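Local coordinates for R.MvaI (Kocuria varians, PDB 2OA9), which is a monomeric restriction endonuclease of the MvaI/BcnI family that recognizes its DNA target sequence asymmetrically and probably cuts it with the help of metal ions, at residues Leu41-Glu46 against Asp53-Glu58. Sequence-based numbering, arbitrary orientation.
With CD (cadmium ion), chain I; CD (cadmium ion), chain J.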
ATOM      1  N   LEU A  41     -12.018   9.507  18.930  1.00 20.28           N
ATOM      2  CA  LEU A  41     -13.307  10.127  18.734  1.00 20.22           C
ATOM      3  C   LEU A  41     -14.162   9.245  17.822  1.00 19.50           C
ATOM      4  O   LEU A  41     -15.373   9.131  17.981  1.00 19.12           O
ATOM      5  CB  LEU A  41     -13.116  11.522  18.150  1.00 20.34           C
ATOM      6  CG  LEU A  41     -12.487  12.571  19.074  1.00 22.36           C
ATOM      7  CD1 LEU A  41     -11.972  13.756  18.279  1.00 24.07           C
ATOM      8  CD2 LEU A  41     -13.469  13.013  20.153  1.00 24.76           C
ATOM      9  N   LEU A  42     -13.503   8.590  16.879  1.00 20.25           N
ATOM     10  CA  LEU A  42     -14.185   7.708  15.966  1.00 20.78           C
ATOM     11  C   LEU A  42     -14.714   6.494  16.719  1.00 20.90           C
ATOM     12  O   LEU A  42     -15.816   6.035  16.455  1.00 21.25           O
ATOM     13  CB  LEU A  42     -13.232   7.301  14.839  1.00 21.08           C
ATOM     14  CG  LEU A  42     -13.750   6.555  13.647  1.00 23.57           C
ATOM     15  CD1 LEU A  42     -14.874   7.335  12.987  1.00 24.27           C
ATOM     16  CD2 LEU A  42     -12.628   6.336  12.669  1.00 21.72           C
ATOM     17  N   GLU A  43     -13.930   5.997  17.687  1.00 21.43           N
ATOM     18  CA  GLU A  43     -14.361   4.924  18.550  1.00 22.03           C
ATOM     19  C   GLU A  43     -15.636   5.307  19.313  1.00 22.07           C
ATOM     20  O   GLU A  43     -16.522   4.499  19.444  1.00 22.68           O
ATOM     21  CB  GLU A  43     -13.228   4.543  19.516  1.00 22.66           C
ATOM     22  CG  GLU A  43     -13.554   3.384  20.455  1.00 25.52           C
ATOM     23  CD  GLU A  43     -13.765   2.063  19.736  1.00 27.89           C
ATOM     24  OE1 GLU A  43     -13.246   1.866  18.607  1.00 29.86           O
ATOM     25  OE2 GLU A  43     -14.458   1.206  20.319  1.00 28.97           O
ATOM     26  N   LYS A  44     -15.733   6.544  19.794  1.00 22.11           N
ATOM     27  CA  LYS A  44     -16.944   7.021  20.464  1.00 23.31           C
ATOM     28  C   LYS A  44     -18.157   7.107  19.546  1.00 23.90           C
ATOM     29  O   LYS A  44     -19.272   6.881  19.976  1.00 23.71           O
ATOM     30  CB  LYS A  44     -16.726   8.396  21.103  1.00 23.89           C
ATOM     31  CG  LYS A  44     -15.839   8.382  22.310  1.00 25.43           C
ATOM     32  CD  LYS A  44     -15.403   9.796  22.712  1.00 27.72           C
ATOM     33  N   GLU A  45     -17.949   7.435  18.274  1.00 23.31           N
ATOM     34  CA  GLU A  45     -19.037   7.363  17.305  1.00 24.22           C
ATOM     35  C   GLU A  45     -19.653   5.985  17.029  1.00 24.72           C
ATOM     36  O   GLU A  45     -20.817   5.896  16.623  1.00 25.21           O
ATOM     37  CB  GLU A  45     -18.607   7.973  15.968  1.00 24.78           C
ATOM     38  CG  GLU A  45     -18.495   9.485  15.964  1.00 24.59           C
ATOM     39  CD  GLU A  45     -19.782  10.165  16.420  1.00 27.48           C
ATOM     40  OE1 GLU A  45     -19.754  10.787  17.497  1.00 31.34           O
ATOM     41  OE2 GLU A  45     -20.836  10.032  15.754  1.00 29.19           O
ATOM     42  N   GLU A  46     -18.913   4.899  17.198  1.00 25.68           N
ATOM     43  CA  GLU A  46     -19.541   3.560  17.093  1.00 26.89           C
ATOM     44  C   GLU A  46     -20.782   3.438  17.974  1.00 27.85           C
ATOM     45  O   GLU A  46     -21.840   3.017  17.519  1.00 29.26           O
ATOM     46  CB  GLU A  46     -18.564   2.449  17.486  1.00 25.94           C
ATOM     47  CG  GLU A  46     -17.434   2.220  16.498  1.00 26.72           C
ATOM     48  CD  GLU A  46     -16.368   1.269  17.034  1.00 26.57           C
ATOM     49  OE1 GLU A  46     -16.573   0.684  18.144  1.00 25.32           O
ATOM     50  OE2 GLU A  46     -15.321   1.102  16.357  1.00 24.93           O
ATOM     51  N   ASP A  53     -17.843  -1.980  14.004  1.00 25.78           N
ATOM     52  CA  ASP A  53     -16.584  -1.397  14.379  1.00 24.90           C
ATOM     53  C   ASP A  53     -15.938  -0.723  13.198  1.00 24.41           C
ATOM     54  O   ASP A  53     -15.963  -1.246  12.091  1.00 25.07           O
ATOM     55  CB  ASP A  53     -15.666  -2.464  14.970  1.00 24.76           C
ATOM     56  CG  ASP A  53     -16.161  -2.946  16.299  1.00 25.30           C
ATOM     57  OD1 ASP A  53     -16.830  -2.158  17.011  1.00 23.25           O
ATOM     58  OD2 ASP A  53     -15.963  -4.107  16.725  1.00 23.90           O
ATOM     59  N   PHE A  54     -15.398   0.459  13.460  1.00 24.09           N
ATOM     60  CA  PHE A  54     -14.610   1.207  12.501  1.00 24.03           C
ATOM     61  C   PHE A  54     -13.161   0.919  12.847  1.00 24.85           C
ATOM     62  O   PHE A  54     -12.406   1.808  13.214  1.00 24.93           O
ATOM     63  CB  PHE A  54     -14.871   2.708  12.634  1.00 23.22           C
ATOM     64  CG  PHE A  54     -16.328   3.120  12.437  1.00 21.47           C
ATOM     65  CD1 PHE A  54     -16.945   3.960  13.355  1.00 21.35           C
ATOM     66  CD2 PHE A  54     -17.031   2.735  11.320  1.00 23.31           C
ATOM     67  CE1 PHE A  54     -18.263   4.374  13.177  1.00 22.83           C
ATOM     68  CE2 PHE A  54     -18.361   3.134  11.147  1.00 21.41           C
ATOM     69  CZ  PHE A  54     -18.967   3.959  12.058  1.00 21.81           C
ATOM     70  N   HIS A  55     -12.776  -0.342  12.759  1.00 25.77           N
ATOM     71  CA  HIS A  55     -11.425  -0.725  13.119  1.00 26.96           C
ATOM     72  C   HIS A  55     -10.601  -0.871  11.851  1.00 27.68           C
ATOM     73  O   HIS A  55     -11.148  -0.962  10.736  1.00 28.50           O
ATOM     74  CB  HIS A  55     -11.439  -2.038  13.917  1.00 26.91           C
ATOM     75  CG  HIS A  55     -12.038  -1.907  15.284  1.00 27.25           C
ATOM     76  ND1 HIS A  55     -12.103  -2.964  16.163  1.00 25.93           N
ATOM     77  CD2 HIS A  55     -12.620  -0.858  15.915  1.00 25.47           C
ATOM     78  CE1 HIS A  55     -12.680  -2.567  17.284  1.00 28.22           C
ATOM     79  NE2 HIS A  55     -13.002  -1.292  17.159  1.00 27.15           N
ATOM     80  N   ASP A  56      -9.285  -0.857  12.023  1.00 29.19           N
ATOM     81  CA  ASP A  56      -8.359  -1.072  10.912  1.00 29.97           C
ATOM     82  C   ASP A  56      -8.560  -0.035   9.809  1.00 29.45           C
ATOM     83  O   ASP A  56      -8.432  -0.330   8.621  1.00 29.23           O
ATOM     84  CB  ASP A  56      -8.480  -2.492  10.347  1.00 30.59           C
ATOM     85  N   ILE A  57      -8.894   1.180  10.227  1.00 29.12           N
ATOM     86  CA  ILE A  57      -8.832   2.340   9.342  1.00 27.87           C
ATOM     87  C   ILE A  57      -7.587   3.111   9.741  1.00 27.58           C
ATOM     88  O   ILE A  57      -7.496   3.609  10.873  1.00 28.99           O
ATOM     89  CB  ILE A  57     -10.074   3.212   9.509  1.00 28.45           C
ATOM     90  CG1 ILE A  57     -11.326   2.387   9.186  1.00 30.39           C
ATOM     91  CG2 ILE A  57      -9.981   4.466   8.608  1.00 27.77           C
ATOM     92  CD1 ILE A  57     -12.650   3.121   9.454  1.00 31.26           C
ATOM     93  N   GLU A  58      -6.623   3.208   8.837  1.00 25.25           N
ATOM     94  CA  GLU A  58      -5.433   3.964   9.152  1.00 24.38           C
ATOM     95  C   GLU A  58      -5.755   5.461   9.076  1.00 22.26           C
ATOM     96  O   GLU A  58      -6.455   5.921   8.163  1.00 22.30           O
ATOM     97  CB  GLU A  58      -4.289   3.608   8.213  1.00 24.92           C
ATOM     98  CG  GLU A  58      -3.663   2.245   8.531  0.50 26.39           C
ATOM     99  CD  GLU A  58      -2.152   2.256   8.429  0.50 27.95           C
ATOM    100  OE1 GLU A  58      -1.524   1.206   8.711  0.50 30.88           O
ATOM    101  OE2 GLU A  58      -1.587   3.316   8.064  0.50 29.29           O
TER
HETATM  102 CD    CD I 907     -14.527  -0.261  18.434  0.80 33.46          CD
HETATM  103 CD    CD J 909     -16.770  -3.604  18.835  0.70 32.04          CD
HETATM  104  O   HOH W   1     -15.057  -2.228  19.457  1.00 40.19           O
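Asp-53 sets its carboxylate aslant against that of Glu-46, OD1 lying 3.1 Å from Glu-46 OE1. The two cadmium ions probably offset the closeness of these like charges: each acid chelates its own ion through both oxygens, and a single water, 2.3 Å from either ion, bridges the pair. The carbonyl O of Asp-53 is held by the hydroxyl of Tyr-7. At Phe-54 the backbone and the side chain both meet the helix. Its N-H donates to Glu-46 OE2 (3.0 Å, 158°), arriving 40° out of the carboxylate plane, so this oxygen serves the loop backbone as well as the metal. The ring packs with CD1 3.6 Å from Glu-46 CG and 4.0 Å from Leu-42 CD1, while the carbonyl O of Leu-42 lies in plane at its edge; Ala-14 of helix 6-19 touches both Phe-54 and Leu-42. A serine here would probably strip Leu-42 CD1 and the CG of Glu-46 of the ring they pack against, opening a gap between helix and loop. His-55 then brings NE2 to within 2.2 Å of the first cadmium ion, its ring braced by Asp-53 CB, which sits over the centre of one face. Glu-43, one turn before Glu-46 on the helix, reaches the same ion: CG is anti to the backbone N (chi1 -178°), and a bend at chi2 turns both oxygens onto the metal. Farther along, Ile-57 leans on Leu-11, and Glu-58 joins the sheet by backbone bonds to Ala-167. Two glutamates on helix 33-49, plus a histidine from the following loop, form a cadmium site linked through water and the second ion to Asp-53, which with Glu-58, well away at the segment's far end, binds calcium in another structure of this PDDEXK-clan enzyme.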